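Long-range contacts in Rab GDP dissociation inhibitor alpha (Naegleria fowleri, PDB 6C87), which probably binds prenylated, GDP-bound Rab GTPases, slowing their release of GDP and drawing them off membranes for recycling: residues Y13-G19 against K36-D42; V26-L31 against I428-Y432; T138-G142 against D189-F193. All blocks are in the same frame, centred on the assembly; numbering follows the deposited sequence.

Interaction 1. Residues Y13-G19 against K36-D42; sequences YDVVVLG and KKVLHMD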
ATOM      1  N   TYR A  13       4.287 -20.874  23.514  1.00 70.40           N
ATOM      2  CA  TYR A  13       4.435 -19.509  23.037  1.00 61.19           C
ATOM      3  C   TYR A  13       4.298 -19.477  21.524  1.00 60.69           C
ATOM      4  O   TYR A  13       4.469 -20.490  20.841  1.00 57.67           O
ATOM      5  CB  TYR A  13       5.794 -18.912  23.438  1.00 57.13           C
ATOM      6  CG  TYR A  13       6.040 -18.899  24.927  1.00 60.68           C
ATOM      7  CD1 TYR A  13       5.743 -17.775  25.689  1.00 59.62           C
ATOM      8  CD2 TYR A  13       6.570 -20.011  25.575  1.00 60.58           C
ATOM      9  CE1 TYR A  13       5.965 -17.758  27.056  1.00 57.98           C
ATOM     10  CE2 TYR A  13       6.795 -20.004  26.942  1.00 59.77           C
ATOM     11  CZ  TYR A  13       6.489 -18.874  27.677  1.00 58.75           C
ATOM     12  OH  TYR A  13       6.704 -18.857  29.037  1.00 60.30           O
ATOM     13  N   ASP A  14       3.961 -18.295  21.007  1.00 64.51           N
ATOM     14  CA  ASP A  14       4.007 -18.092  19.564  1.00 66.68           C
ATOM     15  C   ASP A  14       5.448 -18.028  19.072  1.00 65.92           C
ATOM     16  O   ASP A  14       5.812 -18.697  18.099  1.00 70.37           O
ATOM     17  CB  ASP A  14       3.254 -16.819  19.181  1.00 68.71           C
ATOM     18  CG  ASP A  14       1.765 -16.921  19.435  1.00 73.12           C
ATOM     19  OD1 ASP A  14       1.156 -17.948  19.072  1.00 78.45           O
ATOM     20  OD2 ASP A  14       1.199 -15.959  19.992  1.00 76.02           O
ATOM     21  N   VAL A  15       6.286 -17.233  19.740  1.00 58.28           N
ATOM     22  CA  VAL A  15       7.666 -17.000  19.326  1.00 50.58           C
ATOM     23  C   VAL A  15       8.570 -17.004  20.550  1.00 55.00           C
ATOM     24  O   VAL A  15       8.186 -16.516  21.618  1.00 56.11           O
ATOM     25  CB  VAL A  15       7.806 -15.660  18.572  1.00 50.40           C
ATOM     26  CG1 VAL A  15       9.247 -15.428  18.145  1.00 43.80           C
ATOM     27  CG2 VAL A  15       6.872 -15.610  17.362  1.00 57.57           C
ATOM     28  N   VAL A  16       9.775 -17.554  20.393  1.00 52.48           N
ATOM     29  CA  VAL A  16      10.852 -17.413  21.367  1.00 47.09           C
ATOM     30  C   VAL A  16      11.924 -16.515  20.761  1.00 48.79           C
ATOM     31  O   VAL A  16      12.359 -16.740  19.627  1.00 56.66           O
ATOM     32  CB  VAL A  16      11.447 -18.775  21.768  1.00 48.97           C
ATOM     33  CG1 VAL A  16      12.662 -18.577  22.667  1.00 47.50           C
ATOM     34  CG2 VAL A  16      10.414 -19.622  22.464  1.00 46.93           C
ATOM     35  N   VAL A  17      12.336 -15.488  21.505  1.00 39.86           N
ATOM     36  CA  VAL A  17      13.375 -14.556  21.081  1.00 39.20           C
ATOM     37  C   VAL A  17      14.603 -14.760  21.963  1.00 43.99           C
ATOM     38  O   VAL A  17      14.488 -14.803  23.195  1.00 41.33           O
ATOM     39  CB  VAL A  17      12.894 -13.096  21.152  1.00 38.33           C
ATOM     40  CG1 VAL A  17      14.010 -12.147  20.709  1.00 35.09           C
ATOM     41  CG2 VAL A  17      11.653 -12.902  20.292  1.00 42.59           C
ATOM     42  N   LEU A  18      15.779 -14.846  21.338  1.00 41.07           N
ATOM     43  CA  LEU A  18      17.024 -15.148  22.037  1.00 40.85           C
ATOM     44  C   LEU A  18      18.017 -14.001  21.858  1.00 46.40           C
ATOM     45  O   LEU A  18      18.418 -13.693  20.732  1.00 46.09           O
ATOM     46  CB  LEU A  18      17.607 -16.463  21.523  1.00 40.45           C
ATOM     47  CG  LEU A  18      16.674 -17.669  21.675  1.00 52.68           C
ATOM     48  CD1 LEU A  18      17.301 -18.963  21.157  1.00 50.26           C
ATOM     49  CD2 LEU A  18      16.254 -17.830  23.127  1.00 55.13           C
ATOM     50  N   GLY A  19      18.432 -13.398  22.967  1.00 48.21           N
ATOM     51  CA  GLY A  19      19.366 -12.284  22.984  1.00 43.75           C
ATOM     52  C   GLY A  19      18.669 -10.937  23.099  1.00 43.65           C
ATOM     53  O   GLY A  19      17.548 -10.740  22.618  1.00 45.71           O
ATOM     54  N   LYS A  36       0.985 -11.294  19.761  1.00 51.87           N
ATOM     55  CA  LYS A  36       1.669 -12.572  19.905  1.00 51.04           C
ATOM     56  C   LYS A  36       2.162 -12.786  21.334  1.00 54.77           C
ATOM     57  O   LYS A  36       2.532 -11.843  22.040  1.00 56.02           O
ATOM     58  CB  LYS A  36       2.867 -12.659  18.945  1.00 51.37           C
ATOM     59  CG  LYS A  36       2.560 -12.460  17.453  1.00 53.49           C
ATOM     60  CD  LYS A  36       1.609 -13.532  16.919  1.00 60.50           C
ATOM     61  CE  LYS A  36       1.501 -13.446  15.399  1.00 68.17           C
ATOM     62  NZ  LYS A  36       1.193 -14.739  14.718  1.00 72.95           N
ATOM     63  N   LYS A  37       2.167 -14.051  21.758  1.00 56.47           N
ATOM     64  CA  LYS A  37       2.715 -14.434  23.055  1.00 56.80           C
ATOM     65  C   LYS A  37       4.191 -14.782  22.882  1.00 56.41           C
ATOM     66  O   LYS A  37       4.532 -15.732  22.167  1.00 47.65           O
ATOM     67  CB  LYS A  37       1.939 -15.606  23.654  1.00 53.89           C
ATOM     68  CG  LYS A  37       2.245 -15.854  25.122  1.00 53.32           C
ATOM     69  CD  LYS A  37       1.700 -17.186  25.580  1.00 58.26           C
ATOM     70  CE  LYS A  37       2.150 -17.511  26.992  1.00 62.17           C
ATOM     71  NZ  LYS A  37       1.802 -18.907  27.348  1.00 69.05           N
ATOM     72  N   VAL A  38       5.060 -14.020  23.540  1.00 54.27           N
ATOM     73  CA  VAL A  38       6.499 -14.062  23.309  1.00 47.63           C
ATOM     74  C   VAL A  38       7.202 -14.513  24.583  1.00 49.53           C
ATOM     75  O   VAL A  38       6.886 -14.035  25.679  1.00 55.46           O
ATOM     76  CB  VAL A  38       7.037 -12.695  22.837  1.00 49.67           C
ATOM     77  CG1 VAL A  38       8.552 -12.721  22.700  1.00 44.10           C
ATOM     78  CG2 VAL A  38       6.403 -12.299  21.503  1.00 48.38           C
ATOM     79  N   LEU A  39       8.133 -15.454  24.432  1.00 51.47           N
ATOM     80  CA  LEU A  39       9.124 -15.782  25.450  1.00 46.72           C
ATOM     81  C   LEU A  39      10.449 -15.160  25.023  1.00 52.52           C
ATOM     82  O   LEU A  39      10.939 -15.444  23.926  1.00 59.58           O
ATOM     83  CB  LEU A  39       9.267 -17.298  25.593  1.00 47.16           C
ATOM     84  CG  LEU A  39      10.408 -17.818  26.473  1.00 49.11           C
ATOM     85  CD1 LEU A  39      10.263 -17.326  27.897  1.00 48.68           C
ATOM     86  CD2 LEU A  39      10.485 -19.331  26.430  1.00 47.54           C
ATOM     87  N   HIS A  40      11.026 -14.315  25.873  1.00 47.95           N
ATOM     88  CA  HIS A  40      12.261 -13.607  25.542  1.00 39.84           C
ATOM     89  C   HIS A  40      13.339 -14.004  26.545  1.00 47.87           C
ATOM     90  O   HIS A  40      13.193 -13.748  27.746  1.00 49.68           O
ATOM     91  CB  HIS A  40      12.035 -12.092  25.551  1.00 37.13           C
ATOM     92  CG  HIS A  40      13.027 -11.322  24.736  1.00 45.05           C
ATOM     93  ND1 HIS A  40      12.660 -10.281  23.910  1.00 44.98           N
ATOM     94  CD2 HIS A  40      14.369 -11.451  24.607  1.00 43.02           C
ATOM     95  CE1 HIS A  40      13.736  -9.796  23.313  1.00 43.74           C
ATOM     96  NE2 HIS A  40      14.785 -10.490  23.718  1.00 43.20           N
ATOM     97  N   MET A  41      14.427 -14.604  26.052  1.00 49.51           N
ATOM     98  CA  MET A  41      15.480 -15.141  26.907  1.00 49.91           C
ATOM     99  C   MET A  41      16.848 -14.616  26.486  1.00 50.86           C
ATOM    100  O   MET A  41      17.073 -14.243  25.329  1.00 47.53           O
ATOM    101  CB  MET A  41      15.491 -16.679  26.882  1.00 54.88           C
ATOM    102  CG  MET A  41      14.233 -17.313  27.451  1.00 63.65           C
ATOM    103  SD  MET A  41      14.293 -19.114  27.523  1.00 68.77           S
ATOM    104  CE  MET A  41      14.556 -19.519  25.802  1.00 68.37           C
ATOM    105  N   ASP A  42      17.771 -14.627  27.448  1.00 48.52           N
ATOM    106  CA  ASP A  42      19.158 -14.257  27.222  1.00 41.84           C
ATOM    107  C   ASP A  42      20.023 -15.074  28.175  1.00 45.35           C
ATOM    108  O   ASP A  42      19.681 -15.236  29.348  1.00 47.85           O
ATOM    109  CB  ASP A  42      19.364 -12.742  27.430  1.00 43.13           C
ATOM    110  CG  ASP A  42      20.671 -12.214  26.818  1.00 49.21           C
ATOM    111  OD1 ASP A  42      21.739 -12.848  26.968  1.00 50.38           O
ATOM    112  OD2 ASP A  42      20.622 -11.148  26.168  1.00 49.92           O
TER
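Strands 15-18 and 38-41 run parallel, their axes 4.7 Å apart at 17°, and bridge Val15-Val38, Val16-Leu39, Val17-His40 and Leu18-Met41. Backbone bonds zigzag between them from Leu39 N, bound to Val15 O, to Gly19 N, bound to Met41 O. At the start of the pair, Lys37 O accepts from Asp14 N and, weakly, from Val15 N. Asp14 answers with its carboxylate: OD2 takes the Lys37 N-H at 2.8 Å in a nearly straight bond on its anti side, somewhat out of the carboxylate plane.

Tyr13 is sandwiched. Leu39 CB lies over the centre of one ring face, 3.5 Å from the centroid, while Lys37 NZ stands over the opposite face, 4.6 Å from the centroid, in a cation-pi contact. The fully extended chain of Lys37 carries NZ there, and its charge also pairs with Glu11. On the same sheet face as Leu39, Met41 CE reaches Leu18 CD2 at 3.6 Å and Val16 CG1 at 3.8 Å.

The other sheet face carries Val15, beside strand 290-293, and Val17, Val38 and His40, which meet helix 22-33. With CG anti to its backbone N (chi1 -157°), His40 lays its ring against Val17 CG1, 3.7 Å from the centroid. Its NE2 donates to Gly19 O at 3.0 Å; the oxygen lies near the ring plane, yet the donor stands well above the carbonyl plane.

This is the opening beta-alpha-beta unit of the Rossmann-like domain. Because His40 NE2 donates to Gly19 O while ND1 bonds Ser28 OG of the intervening helix, both ring nitrogens are engaged, an arrangement that fixes the rotation of the ring.

Interaction 2. Residues V26-L31 against I428-Y432; sequences VISGLL and IVDIY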
ATOM      1  N   VAL A  26      13.527  -5.076  19.446  1.00 35.93           N
ATOM      2  CA  VAL A  26      12.528  -4.428  18.604  1.00 30.70           C
ATOM      3  C   VAL A  26      11.615  -5.462  17.951  1.00 41.16           C
ATOM      4  O   VAL A  26      10.397  -5.262  17.856  1.00 49.35           O
ATOM      5  CB  VAL A  26      13.214  -3.543  17.550  1.00 38.21           C
ATOM      6  CG1 VAL A  26      12.179  -2.976  16.581  1.00 38.11           C
ATOM      7  CG2 VAL A  26      13.981  -2.418  18.231  1.00 39.16           C
ATOM      8  N   ILE A  27      12.184  -6.566  17.465  1.00 37.27           N
ATOM      9  CA  ILE A  27      11.359  -7.634  16.910  1.00 41.54           C
ATOM     10  C   ILE A  27      10.423  -8.190  17.981  1.00 44.99           C
ATOM     11  O   ILE A  27       9.225  -8.392  17.739  1.00 45.61           O
ATOM     12  CB  ILE A  27      12.253  -8.729  16.292  1.00 42.14           C
ATOM     13  CG1 ILE A  27      12.895  -8.225  15.000  1.00 40.28           C
ATOM     14  CG2 ILE A  27      11.446  -9.986  15.982  1.00 39.00           C
ATOM     15  CD1 ILE A  27      11.888  -7.941  13.903  1.00 39.80           C
ATOM     16  N   SER A  28      10.952  -8.426  19.186  1.00 39.34           N
ATOM     17  CA  SER A  28      10.130  -8.923  20.285  1.00 39.21           C
ATOM     18  C   SER A  28       9.001  -7.954  20.630  1.00 40.95           C
ATOM     19  O   SER A  28       7.852  -8.372  20.825  1.00 38.50           O
ATOM     20  CB  SER A  28      11.015  -9.178  21.503  1.00 35.79           C
ATOM     21  OG  SER A  28      10.266  -9.621  22.617  1.00 41.05           O
ATOM     22  N   GLY A  29       9.306  -6.653  20.686  1.00 37.97           N
ATOM     23  CA  GLY A  29       8.277  -5.665  20.983  1.00 37.28           C
ATOM     24  C   GLY A  29       7.211  -5.569  19.907  1.00 44.67           C
ATOM     25  O   GLY A  29       6.019  -5.453  20.211  1.00 48.97           O
ATOM     26  N   LEU A  30       7.622  -5.600  18.636  1.00 45.33           N
ATOM     27  CA  LEU A  30       6.656  -5.565  17.541  1.00 42.27           C
ATOM     28  C   LEU A  30       5.727  -6.771  17.580  1.00 48.67           C
ATOM     29  O   LEU A  30       4.521  -6.644  17.333  1.00 53.31           O
ATOM     30  CB  LEU A  30       7.385  -5.498  16.199  1.00 41.79           C
ATOM     31  CG  LEU A  30       7.984  -4.148  15.812  1.00 36.15           C
ATOM     32  CD1 LEU A  30       8.871  -4.323  14.608  1.00 36.76           C
ATOM     33  CD2 LEU A  30       6.872  -3.150  15.521  1.00 36.16           C
ATOM     34  N   LEU A  31       6.269  -7.952  17.892  1.00 51.22           N
ATOM     35  CA  LEU A  31       5.433  -9.147  17.986  1.00 57.18           C
ATOM     36  C   LEU A  31       4.425  -9.031  19.124  1.00 64.50           C
ATOM     37  O   LEU A  31       3.275  -9.465  18.992  1.00 64.26           O
ATOM     38  CB  LEU A  31       6.312 -10.384  18.170  1.00 52.67           C
ATOM     39  CG  LEU A  31       7.213 -10.772  17.002  1.00 49.33           C
ATOM     40  CD1 LEU A  31       8.292 -11.719  17.479  1.00 49.50           C
ATOM     41  CD2 LEU A  31       6.383 -11.428  15.909  1.00 48.99           C
ATOM     42  N   ILE A 428      15.786  -5.106  10.847  1.00 46.20           N
ATOM     43  CA  ILE A 428      14.567  -5.362  11.620  1.00 41.15           C
ATOM     44  C   ILE A 428      13.371  -5.523  10.692  1.00 42.08           C
ATOM     45  O   ILE A 428      12.584  -6.470  10.822  1.00 37.20           O
ATOM     46  CB  ILE A 428      14.322  -4.233  12.634  1.00 36.95           C
ATOM     47  CG1 ILE A 428      15.325  -4.302  13.787  1.00 38.82           C
ATOM     48  CG2 ILE A 428      12.892  -4.287  13.134  1.00 34.44           C
ATOM     49  CD1 ILE A 428      15.363  -3.037  14.625  1.00 36.95           C
ATOM     50  N   VAL A 429      13.215  -4.590   9.744  1.00 44.16           N
ATOM     51  CA  VAL A 429      12.102  -4.645   8.800  1.00 41.79           C
ATOM     52  C   VAL A 429      12.147  -5.933   8.000  1.00 46.71           C
ATOM     53  O   VAL A 429      11.119  -6.589   7.789  1.00 51.73           O
ATOM     54  CB  VAL A 429      12.129  -3.426   7.863  1.00 40.47           C
ATOM     55  CG1 VAL A 429      11.129  -3.630   6.727  1.00 40.03           C
ATOM     56  CG2 VAL A 429      11.828  -2.156   8.641  1.00 39.09           C
ATOM     57  N   ASP A 430      13.336  -6.304   7.529  1.00 45.83           N
ATOM     58  CA  ASP A 430      13.462  -7.525   6.752  1.00 44.98           C
ATOM     59  C   ASP A 430      13.091  -8.740   7.592  1.00 46.75           C
ATOM     60  O   ASP A 430      12.339  -9.612   7.141  1.00 43.09           O
ATOM     61  CB  ASP A 430      14.872  -7.641   6.183  1.00 43.29           C
ATOM     62  CG  ASP A 430      15.053  -8.888   5.363  1.00 48.65           C
ATOM     63  OD1 ASP A 430      14.239  -9.102   4.431  1.00 53.19           O
ATOM     64  OD2 ASP A 430      16.022  -9.629   5.626  1.00 46.67           O
ATOM     65  N   ILE A 431      13.604  -8.807   8.825  1.00 47.03           N
ATOM     66  CA  ILE A 431      13.276  -9.917   9.720  1.00 48.60           C
ATOM     67  C   ILE A 431      11.770 -10.001   9.948  1.00 51.61           C
ATOM     68  O   ILE A 431      11.172 -11.084   9.888  1.00 53.88           O
ATOM     69  CB  ILE A 431      14.037  -9.773  11.051  1.00 46.73           C
ATOM     70  CG1 ILE A 431      15.536 -10.013  10.843  1.00 43.23           C
ATOM     71  CG2 ILE A 431      13.470 -10.720  12.104  1.00 49.78           C
ATOM     72  CD1 ILE A 431      16.403  -9.433  11.958  1.00 40.38           C
ATOM     73  N   TYR A 432      11.134  -8.858  10.206  1.00 50.80           N
ATOM     74  CA  TYR A 432       9.701  -8.872  10.481  1.00 49.44           C
ATOM     75  C   TYR A 432       8.908  -9.274   9.247  1.00 54.76           C
ATOM     76  O   TYR A 432       7.897  -9.980   9.354  1.00 60.42           O
ATOM     77  CB  TYR A 432       9.242  -7.510  11.009  1.00 41.13           C
ATOM     78  CG  TYR A 432       7.897  -7.575  11.691  1.00 42.39           C
ATOM     79  CD1 TYR A 432       7.764  -8.165  12.942  1.00 48.76           C
ATOM     80  CD2 TYR A 432       6.756  -7.046  11.088  1.00 44.24           C
ATOM     81  CE1 TYR A 432       6.532  -8.233  13.575  1.00 58.57           C
ATOM     82  CE2 TYR A 432       5.514  -7.110  11.712  1.00 46.48           C
ATOM     83  CZ  TYR A 432       5.410  -7.707  12.958  1.00 56.75           C
ATOM     84  OH  TYR A 432       4.188  -7.783  13.592  1.00 57.59           O
TER
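Ile27 and Ile428 make the nearest backbone approach of this helix pair, their CA atoms 6.6 Å apart. Ile27 CD1 meets three residues of the partner helix: it wedges between successive turns, 3.7 Å from Ile431 CG2 and 3.9 Å from Ile428 CG2, touches Tyr432 CB, and also reaches the Ile428 carbonyl oxygen. A bent chain, chi1 -72° followed by chi2 -65°, delivers the methyl to this point. Beside it Val26 lies across Ile428, roughly perpendicular to it, its CB 3.7 Å from Ile428 CD1.

The axes of helix 26-31 and helix 428-432 come within 10.4 Å and cross at -48°, close to the value expected for ridges-into-grooves packing between ridges of residues four apart. The contact thus joins the first helix of the Rossmann-like domain, within its beta-alpha-beta unit, to the helix 422-436 near the end of the chain. No polar bond joins the two segments; apolar side chains make the contact, with one methyl against a carbonyl oxygen. Within the helices the backbone is bonded in the usual way, as from Leu30 N to Val26 O and Tyr432 N to Ile428 O.

Whereas Ile27, Ile428 and Ile431 are buried, Tyr432 remains partly exposed and touches mainly through CB and the rim of its ring. Ile27 CD1 lies at a ring edge, and CE1 rests 3.9 Å from Leu30 CB and 4.0 Å from Leu31 CD2, both approaching obliquely. Leu31 and the tyrosine run alongside in antiparallel fashion. Ile98 of helix 94-102 covers one flank, touching Val26, Leu30 and Val429. Asp430 points outward, its carboxylate paired with Arg434 one turn on.

Interaction 3. Residues T138-G142 against D189-F193; sequences TPLLG and DTTDF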
ATOM      1  N   THR A 138      32.762  25.570   1.392  1.00 55.76           N
ATOM      2  CA  THR A 138      33.290  24.593   2.347  1.00 50.18           C
ATOM      3  C   THR A 138      34.761  24.283   2.073  1.00 49.19           C
ATOM      4  O   THR A 138      35.176  24.175   0.915  1.00 43.74           O
ATOM      5  CB  THR A 138      32.485  23.288   2.319  1.00 42.47           C
ATOM      6  OG1 THR A 138      33.128  22.328   3.166  1.00 43.09           O
ATOM      7  CG2 THR A 138      32.380  22.714   0.899  1.00 39.89           C
ATOM      8  N   PRO A 139      35.569  24.132   3.125  1.00 53.76           N
ATOM      9  CA  PRO A 139      36.965  23.712   2.929  1.00 48.89           C
ATOM     10  C   PRO A 139      37.100  22.285   2.419  1.00 48.41           C
ATOM     11  O   PRO A 139      38.211  21.880   2.052  1.00 47.52           O
ATOM     12  CB  PRO A 139      37.576  23.854   4.331  1.00 49.97           C
ATOM     13  CG  PRO A 139      36.602  24.694   5.113  1.00 55.87           C
ATOM     14  CD  PRO A 139      35.260  24.389   4.541  1.00 59.06           C
ATOM     15  N   LEU A 140      36.010  21.514   2.385  1.00 43.89           N
ATOM     16  CA  LEU A 140      36.052  20.157   1.853  1.00 43.40           C
ATOM     17  C   LEU A 140      36.349  20.120   0.359  1.00 45.10           C
ATOM     18  O   LEU A 140      36.678  19.051  -0.169  1.00 56.88           O
ATOM     19  CB  LEU A 140      34.722  19.457   2.116  1.00 47.49           C
ATOM     20  CG  LEU A 140      34.343  19.317   3.583  1.00 49.96           C
ATOM     21  CD1 LEU A 140      32.864  19.035   3.693  1.00 53.99           C
ATOM     22  CD2 LEU A 140      35.160  18.214   4.239  1.00 42.32           C
ATOM     23  N   LEU A 141      36.191  21.239  -0.341  1.00 43.98           N
ATOM     24  CA  LEU A 141      36.321  21.294  -1.789  1.00 47.64           C
ATOM     25  C   LEU A 141      37.356  22.335  -2.186  1.00 47.97           C
ATOM     26  O   LEU A 141      37.557  23.325  -1.476  1.00 51.60           O
ATOM     27  CB  LEU A 141      34.987  21.637  -2.451  1.00 49.20           C
ATOM     28  CG  LEU A 141      33.791  20.800  -2.027  1.00 44.56           C
ATOM     29  CD1 LEU A 141      32.520  21.377  -2.631  1.00 46.00           C
ATOM     30  CD2 LEU A 141      33.999  19.367  -2.466  1.00 45.60           C
ATOM     31  N   GLY A 142      38.006  22.103  -3.332  1.00 48.29           N
ATOM     32  CA  GLY A 142      38.877  23.094  -3.934  1.00 42.65           C
ATOM     33  C   GLY A 142      38.090  24.219  -4.596  1.00 44.01           C
ATOM     34  O   GLY A 142      36.861  24.204  -4.666  1.00 54.08           O
ATOM     35  N   ASP A 189      35.673  14.460  -3.954  1.00 42.76           N
ATOM     36  CA  ASP A 189      35.546  15.371  -2.819  1.00 48.88           C
ATOM     37  C   ASP A 189      34.109  15.837  -2.611  1.00 51.96           C
ATOM     38  O   ASP A 189      33.692  16.061  -1.467  1.00 50.95           O
ATOM     39  CB  ASP A 189      36.484  16.566  -2.984  1.00 44.82           C
ATOM     40  CG  ASP A 189      37.941  16.176  -2.849  1.00 51.28           C
ATOM     41  OD1 ASP A 189      38.216  15.011  -2.476  1.00 50.58           O
ATOM     42  OD2 ASP A 189      38.816  17.033  -3.095  1.00 55.69           O
ATOM     43  N   THR A 190      33.334  15.973  -3.689  1.00 46.95           N
ATOM     44  CA  THR A 190      31.934  16.359  -3.533  1.00 44.46           C
ATOM     45  C   THR A 190      31.070  15.151  -3.197  1.00 42.62           C
ATOM     46  O   THR A 190      30.263  15.197  -2.262  1.00 41.68           O
ATOM     47  CB  THR A 190      31.411  17.028  -4.809  1.00 52.47           C
ATOM     48  OG1 THR A 190      32.130  18.241  -5.060  1.00 52.53           O
ATOM     49  CG2 THR A 190      29.922  17.343  -4.671  1.00 51.50           C
ATOM     50  N   THR A 191      31.226  14.057  -3.950  1.00 44.42           N
ATOM     51  CA  THR A 191      30.372  12.893  -3.750  1.00 52.55           C
ATOM     52  C   THR A 191      30.623  12.215  -2.409  1.00 52.67           C
ATOM     53  O   THR A 191      29.725  11.531  -1.903  1.00 53.05           O
ATOM     54  CB  THR A 191      30.558  11.886  -4.892  1.00 52.55           C
ATOM     55  OG1 THR A 191      31.892  11.364  -4.862  1.00 57.34           O
ATOM     56  CG2 THR A 191      30.283  12.532  -6.244  1.00 46.52           C
ATOM     57  N   ASP A 192      31.815  12.385  -1.827  1.00 48.78           N
ATOM     58  CA  ASP A 192      32.116  11.763  -0.542  1.00 51.30           C
ATOM     59  C   ASP A 192      31.242  12.335   0.569  1.00 51.64           C
ATOM     60  O   ASP A 192      30.439  11.614   1.175  1.00 58.35           O
ATOM     61  CB  ASP A 192      33.599  11.931  -0.214  1.00 53.84           C
ATOM     62  CG  ASP A 192      34.458  10.845  -0.844  1.00 66.14           C
ATOM     63  OD1 ASP A 192      35.698  10.912  -0.716  1.00 72.82           O
ATOM     64  OD2 ASP A 192      33.900   9.963  -1.529  1.00 72.63           O
ATOM     65  N   PHE A 193      31.376  13.632   0.855  1.00 38.49           N
ATOM     66  CA  PHE A 193      30.563  14.202   1.925  1.00 39.97           C
ATOM     67  C   PHE A 193      29.083  14.170   1.572  1.00 47.84           C
ATOM     68  O   PHE A 193      28.236  13.981   2.454  1.00 45.71           O
ATOM     69  CB  PHE A 193      31.019  15.633   2.256  1.00 38.05           C
ATOM     70  CG  PHE A 193      30.538  16.698   1.280  1.00 38.05           C
ATOM     71  CD1 PHE A 193      29.271  17.270   1.399  1.00 40.67           C
ATOM     72  CD2 PHE A 193      31.381  17.165   0.279  1.00 36.79           C
ATOM     73  CE1 PHE A 193      28.842  18.259   0.514  1.00 42.15           C
ATOM     74  CE2 PHE A 193      30.966  18.161  -0.606  1.00 40.88           C
ATOM     75  CZ  PHE A 193      29.691  18.705  -0.489  1.00 42.28           C
TER
HETATM   76  O   HOH W   1      35.736  16.428   0.412  1.00 36.97           O
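Leu141 and Leu140 bring the ends of their side chains from a type I turn onto helix 188-198. Both segments belong to the helical part of the protein, which in Rab GDP dissociation inhibitors is known as domain II. Leu141 does most of the touching through CD2, which lies 3.8 Å from Phe193 CE2, near the ring plane, so that the methyl abuts the ring's edge. The same methyl passes 3.4 Å from Thr190 OG1 and also lies beside Asp189 CB. Leu140 CD1 arrives obliquely at the root of the ring, 4.1 Å from Phe193 CG.

One water makes the polar link: it donates to Leu140 O and to Asp189 O, each at 2.8 Å, joining the turn to the helix backbone where the two segments do not bond directly.

The phenylalanine is steered by its first torsion (chi1 78°), with CG between the backbone N and the carbonyl carbon, and the carbonyl oxygen of Thr190, one turn earlier, sits above one ring face. Further out, Val119 of the strand 111-121 packs against both Leu140 and Phe193, and Pro129 does the same. Thr190 OG1 is hydrogen-bonded to Glu145 of helix 143-157, the helix whose N-cap position Gly142 occupies, while Asp189 OD1 is held by Gln336.

The turn that presents the two leucines is itself fastened from within. The bond from Leu141 N to Thr138 O is weak, but the threonine side chain closes an ST turn, with Leu140 N donating to Thr138 OG1 at 3.1 Å and an N-H...O angle of 167°.

Overall arrangement
Interactions 1 and 2, centres about 12 Å apart, meet through helix 22-33, which connects the two strands of interaction 1 and is one partner of interaction 2. A probable hydrogen bond from Lys36 N to Leu31 O and packing of Val38 on Leu31 also link them. Interaction 3 lies across the centre of the chain, about 34 Å from interaction 1 and 24 Å from interaction 2 between nearest atoms. All three are mainly buried; Lys36 and Lys37 are exposed where the strands of interaction 1 start, and Tyr432 and Asp189 are partly exposed. Backbone bonding joins the strands, aliphatic and aromatic packing the two helices, and a smaller apolar patch with a bridging water the loop and helix of interaction 3.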